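Side-chain contacts in mannose-6-phosphate isomerase (Helicobacter pylori, PDB 2QH5), which probably joins mannose 1-phosphate and GTP into GDP-mannose, through its N-terminal nucleotidyltransferase domain, the part of this type 2 mannose-6-phosphate isomerase modelled here: residues Thr90-Ala95 with Lys211-Ala216; Leu199-Lys204 with Ile248-Gln253. All blocks are in the same frame, centred on the assembly; numbering follows the deposited sequence.

Contact 1: residues Thr90-Ala95 with Lys211-Ala216; sequences TANAIA and KGCERA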
loop_
_atom_site.group_PDB
_atom_site.type_symbol
_atom_site.label_atom_id
_atom_site.label_comp_id
_atom_site.label_asym_id
_atom_site.label_seq_id
_atom_site.Cartn_x
_atom_site.Cartn_y
_atom_site.Cartn_z
ATOM N N THR A 90 7.405 0.990 -4.159
ATOM C CA THR A 90 6.410 1.353 -3.130
ATOM C C THR A 90 6.837 2.404 -2.108
ATOM O O THR A 90 6.033 3.257 -1.740
ATOM C CB THR A 90 5.875 0.118 -2.402
ATOM O OG1 THR A 90 6.972 -0.629 -1.858
ATOM C CG2 THR A 90 5.090 -0.764 -3.372
ATOM N N ALA A 91 8.091 2.372 -1.664
ATOM C CA ALA A 91 8.564 3.364 -0.690
ATOM C C ALA A 91 8.379 4.790 -1.201
ATOM O O ALA A 91 8.029 5.694 -0.437
ATOM C CB ALA A 91 10.025 3.115 -0.310
ATOM N N ASN A 92 8.604 4.976 -2.499
ATOM C CA ASN A 92 8.453 6.274 -3.133
ATOM C C ASN A 92 6.992 6.603 -3.407
ATOM O O ASN A 92 6.584 7.738 -3.239
ATOM C CB ASN A 92 9.302 6.357 -4.408
ATOM C CG ASN A 92 10.807 6.237 -4.126
ATOM O OD1 ASN A 92 11.396 7.079 -3.444
ATOM N ND2 ASN A 92 11.427 5.183 -4.649
ATOM N N ALA A 93 6.200 5.611 -3.800
ATOM C CA ALA A 93 4.786 5.846 -4.088
ATOM C C ALA A 93 4.033 6.181 -2.810
ATOM O O ALA A 93 3.156 7.047 -2.815
ATOM C CB ALA A 93 4.169 4.653 -4.760
ATOM N N ILE A 94 4.405 5.508 -1.718
ATOM C CA ILE A 94 3.792 5.742 -0.415
ATOM C C ILE A 94 4.217 7.081 0.184
ATOM O O ILE A 94 3.359 7.857 0.611
ATOM C CB ILE A 94 4.022 4.569 0.563
ATOM C CG1 ILE A 94 3.399 3.288 -0.007
ATOM C CG2 ILE A 94 3.385 4.856 1.911
ATOM C CD1 ILE A 94 3.887 2.017 0.650
ATOM N N ALA A 95 5.520 7.367 0.187
ATOM C CA ALA A 95 6.013 8.659 0.685
ATOM C C ALA A 95 5.410 9.851 -0.046
ATOM O O ALA A 95 5.085 10.863 0.584
ATOM C CB ALA A 95 7.515 8.723 0.628
ATOM N N LYS A 211 14.066 12.613 1.511
ATOM C CA LYS A 211 14.674 13.789 0.885
ATOM C C LYS A 211 14.355 13.846 -0.605
ATOM O O LYS A 211 13.852 14.854 -1.100
ATOM C CB LYS A 211 16.195 13.755 1.081
ATOM C CG LYS A 211 16.886 15.105 1.038
ATOM C CD LYS A 211 16.642 15.897 2.323
ATOM C CE LYS A 211 17.071 17.351 2.167
ATOM N NZ LYS A 211 16.497 18.207 3.236
ATOM N N GLY A 212 14.639 12.746 -1.302
ATOM C CA GLY A 212 14.374 12.622 -2.733
ATOM C C GLY A 212 12.913 12.777 -3.110
ATOM O O GLY A 212 12.591 13.373 -4.143
ATOM N N CYS A 213 12.025 12.240 -2.277
ATOM C CA CYS A 213 10.588 12.413 -2.480
ATOM C C CYS A 213 10.137 13.850 -2.219
ATOM O O CYS A 213 9.250 14.345 -2.902
ATOM C CB CYS A 213 9.792 11.441 -1.608
ATOM S SG CYS A 213 9.653 9.805 -2.306
ATOM N N GLU A 214 10.754 14.506 -1.238
ATOM C CA GLU A 214 10.438 15.896 -0.889
ATOM C C GLU A 214 10.732 16.877 -2.025
ATOM O O GLU A 214 9.955 17.804 -2.259
ATOM C CB GLU A 214 11.187 16.329 0.379
ATOM C CG GLU A 214 10.523 15.908 1.699
ATOM C CD GLU A 214 11.415 16.139 2.923
ATOM O OE1 GLU A 214 12.663 16.103 2.785
ATOM O OE2 GLU A 214 10.862 16.357 4.028
ATOM N N ARG A 215 11.847 16.673 -2.723
ATOM C CA ARG A 215 12.191 17.519 -3.867
ATOM C C ARG A 215 11.439 17.124 -5.138
ATOM O O ARG A 215 11.179 17.970 -5.986
ATOM C CB ARG A 215 13.705 17.551 -4.124
ATOM C CG ARG A 215 14.369 16.183 -4.202
ATOM C CD ARG A 215 15.728 16.241 -4.895
ATOM N NE ARG A 215 15.589 16.128 -6.347
ATOM C CZ ARG A 215 15.675 17.149 -7.199
ATOM N NH1 ARG A 215 15.913 18.379 -6.755
ATOM N NH2 ARG A 215 15.526 16.935 -8.502
ATOM N N ALA A 216 11.101 15.844 -5.273
ATOM C CA ALA A 216 10.309 15.384 -6.409
ATOM C C ALA A 216 8.907 15.982 -6.317
ATOM O O ALA A 216 8.376 16.492 -7.299
ATOM C CB ALA A 216 10.248 13.870 -6.446
#
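The sulfur of C213 fits against two residues one helical turn apart, N92 and A95, on the facing side of helix 90-99, and this one thiol carries the contact. The apolar part is small. C213 SG lies 3.8 Å from A95 CB, and the methylene behind it follows at 4.2 Å, C213 CB to A95 CB. Both side-chain atoms of the cysteine thus border the alanine methyl, the sulfur more closely. The helices come near here, the CA atoms of N92 and C213 being 6.5 Å apart, consistent with the small side chain of A95.

The polar part is a close approach of sulfur and amide oxygen, C213 SG to N92 OD1, at 3.4 Å. Seen from the amide, the sulfur sits to the CB side of the oxygen, with a C-O-S angle of about 119° at OD1, and N92 CB is itself 4.1 Å from C213 SG. With N92 CG beside its own backbone N (chi1 -63°), the amide folds back toward the start of its helix. There N92 ND2 donates to the backbone oxygens of K88 and E242, two bonds that fix the amide's rotation and leave OD1 turned to the cysteine.

All three touching residues are buried. A95 also packs on F198 and L202 of helix 195-205, so its methyl is shared between helices 195-205 and 207-216. The result is plain helix-to-helix packing through an alanine, a cysteine and a buried asparagine, in which helix 90-99, linking strand 78-84 to strand 106-111 in the GT-A nucleotidyltransferase fold, receives helix 207-216 on one flank.

Contact 2: residues Leu199-Lys204 with Ile248-Gln253; sequences LDELKK and IALMQQ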
loop_
_atom_site.group_PDB
_atom_site.type_symbol
_atom_site.label_atom_id
_atom_site.label_comp_id
_atom_site.label_asym_id
_atom_site.label_seq_id
_atom_site.Cartn_x
_atom_site.Cartn_y
_atom_site.Cartn_z
ATOM N N LEU A 199 5.870 9.573 7.785
ATOM C CA LEU A 199 6.927 10.460 7.309
ATOM C C LEU A 199 8.024 10.679 8.346
ATOM O O LEU A 199 9.171 10.958 7.987
ATOM C CB LEU A 199 6.349 11.794 6.822
ATOM C CG LEU A 199 5.426 11.681 5.601
ATOM C CD1 LEU A 199 4.634 12.960 5.378
ATOM C CD2 LEU A 199 6.197 11.281 4.342
ATOM N N ASP A 200 7.674 10.548 9.626
ATOM C CA ASP A 200 8.650 10.664 10.709
ATOM C C ASP A 200 9.534 9.428 10.763
ATOM O O ASP A 200 10.749 9.530 10.937
ATOM C CB ASP A 200 7.951 10.863 12.051
ATOM C CG ASP A 200 7.407 12.268 12.224
ATOM O OD1 ASP A 200 6.694 12.512 13.225
ATOM O OD2 ASP A 200 7.687 13.129 11.363
ATOM N N GLU A 201 8.915 8.260 10.606
ATOM C CA GLU A 201 9.646 6.996 10.575
ATOM C C GLU A 201 10.558 6.913 9.366
ATOM O O GLU A 201 11.665 6.381 9.457
ATOM C CB GLU A 201 8.685 5.810 10.580
ATOM C CG GLU A 201 8.112 5.483 11.956
ATOM C CD GLU A 201 9.177 5.023 12.934
ATOM O OE1 GLU A 201 9.467 5.795 13.876
ATOM O OE2 GLU A 201 9.735 3.905 12.753
ATOM N N LEU A 202 10.096 7.442 8.236
ATOM C CA LEU A 202 10.925 7.485 7.039
ATOM C C LEU A 202 12.102 8.439 7.242
ATOM O O LEU A 202 13.205 8.137 6.818
ATOM C CB LEU A 202 10.109 7.863 5.797
ATOM C CG LEU A 202 10.633 7.421 4.420
ATOM C CD1 LEU A 202 10.858 5.920 4.303
ATOM C CD2 LEU A 202 9.647 7.841 3.379
ATOM N N LYS A 203 11.878 9.570 7.910
ATOM C CA LYS A 203 12.977 10.488 8.217
ATOM C C LYS A 203 14.084 9.786 9.007
ATOM O O LYS A 203 15.258 9.870 8.643
ATOM C CB LYS A 203 12.475 11.713 8.981
ATOM C CG LYS A 203 13.397 12.924 8.886
ATOM C CD LYS A 203 12.658 14.196 9.300
ATOM C CE LYS A 203 13.583 15.412 9.305
ATOM N NZ LYS A 203 14.425 15.467 10.547
ATOM N N LYS A 204 13.688 9.079 10.066
ATOM C CA LYS A 204 14.606 8.319 10.906
ATOM C C LYS A 204 15.391 7.253 10.149
ATOM O O LYS A 204 16.604 7.138 10.315
ATOM C CB LYS A 204 13.853 7.635 12.053
ATOM C CG LYS A 204 13.528 8.533 13.243
ATOM C CD LYS A 204 13.666 7.784 14.585
ATOM C CE LYS A 204 12.460 6.902 14.915
ATOM N NZ LYS A 204 11.217 7.687 15.199
ATOM N N ILE A 248 11.954 -2.845 2.463
ATOM C CA ILE A 248 13.401 -2.702 2.616
ATOM C C ILE A 248 13.744 -1.371 3.285
ATOM O O ILE A 248 14.543 -1.324 4.224
ATOM C CB ILE A 248 14.125 -2.854 1.250
ATOM C CG1 ILE A 248 14.029 -4.304 0.760
ATOM C CG2 ILE A 248 15.588 -2.419 1.342
ATOM C CD1 ILE A 248 14.245 -4.483 -0.737
ATOM N N ALA A 249 13.108 -0.300 2.807
ATOM C CA ALA A 249 13.362 1.067 3.278
ATOM C C ALA A 249 13.048 1.288 4.748
ATOM O O ALA A 249 13.790 1.981 5.457
ATOM C CB ALA A 249 12.577 2.070 2.435
ATOM N N LEU A 250 11.947 0.703 5.204
ATOM C CA LEU A 250 11.377 1.098 6.484
ATOM C C LEU A 250 10.983 -0.062 7.385
ATOM O O LEU A 250 11.324 -0.074 8.570
ATOM C CB LEU A 250 10.171 2.007 6.248
ATOM C CG LEU A 250 9.429 2.575 7.453
ATOM C CD1 LEU A 250 10.359 3.372 8.362
ATOM C CD2 LEU A 250 8.277 3.429 6.960
ATOM N N MET A 251 10.271 -1.031 6.822
ATOM C CA MET A 251 9.700 -2.113 7.616
ATOM C C MET A 251 10.750 -3.046 8.226
ATOM O O MET A 251 10.485 -3.712 9.215
ATOM C CB MET A 251 8.661 -2.901 6.806
ATOM C CG MET A 251 7.548 -2.045 6.220
ATOM S SD MET A 251 6.551 -1.218 7.476
ATOM C CE MET A 251 5.680 0.011 6.521
ATOM N N GLN A 252 11.951 -3.078 7.664
ATOM C CA GLN A 252 13.020 -3.889 8.248
ATOM C C GLN A 252 13.791 -3.150 9.351
ATOM O O GLN A 252 14.706 -3.712 9.961
ATOM C CB GLN A 252 13.982 -4.385 7.166
ATOM C CG GLN A 252 13.431 -5.528 6.333
ATOM C CD GLN A 252 14.504 -6.258 5.544
ATOM O OE1 GLN A 252 14.290 -7.379 5.083
ATOM N NE2 GLN A 252 15.666 -5.625 5.385
ATOM N N GLN A 253 13.421 -1.900 9.616
ATOM C CA GLN A 253 14.171 -1.083 10.565
ATOM C C GLN A 253 13.310 -0.361 11.576
ATOM O O GLN A 253 13.827 0.144 12.572
ATOM C CB GLN A 253 15.027 -0.065 9.822
ATOM C CG GLN A 253 16.341 -0.626 9.356
ATOM C CD GLN A 253 16.562 -0.377 7.894
ATOM O OE1 GLN A 253 16.725 -1.317 7.117
ATOM N NE2 GLN A 253 16.544 0.892 7.497
#
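L250 reaches across to the backbone of E201 and to L202, and its side chain makes most of this buried contact. Its CB comes first, 4.4 Å from L202 CD1, a loose methyl contact. Beyond it CG lies opposite the backbone N (chi1 -179°), a torsion that carries the branch toward helix 195-205. At the tip, CD1 settles against E201: it is 3.5 Å from E201 O and 3.7 Å from E201 CB. The approach to the carbonyl is side-on, with an angle near 91° at the oxygen between E201 C and L250 CD1, so the methyl lies beside the C=O group. The same methyl also faces the nitrogen end of that peptide, L202 N being 4.1 Å from L250 CD1. F198 and H205, one turn to each end of the same helix, also touch the leucine.

E201 gives its CB to the leucine and keeps its charge for other partners. The chain bends at chi2 (-65°), and E201 OE1 meets K204 NZ at 2.9 Å nearly end-on to the C-O bond, a salt bridge within one helical turn. The other oxygen, OE2, is hydrogen-bonded to S254, just past the second segment; this polar bond lies next to the leucine packing and ties the helix to the chain leaving 248-253.

Residues 248-251 include a wider pi-type turn, and Q253 N bonds L250 O at 3.0 Å as the chain turns away. This is plain helix-to-helix packing through a leucine, joining helix 195-205, which follows strand 184-194, with helix 246-251, which precedes strand 257-261, in the GT-A nucleotidyltransferase domain.

In the fold
The two contacts alternate along the chain: 90-95, 199-204, 211-216, then 248-253. Their centres are about 12 Å apart, on the same side of the chain's centre, and they meet directly. A95 CB packs on L202 CD2 at 3.6 Å, and A91 CB on A249 CB at 3.9 Å, so helix 90-99 of contact 1 touches both helices of contact 2. Helices 195-205 and 207-216 follow one another, the first serving contact 2 and the second contact 1. The four helices thus form one cluster within the nucleotidyltransferase domain, in which helix 90-99 touches each of the other three, all far from it in sequence, between residues 195 and 251.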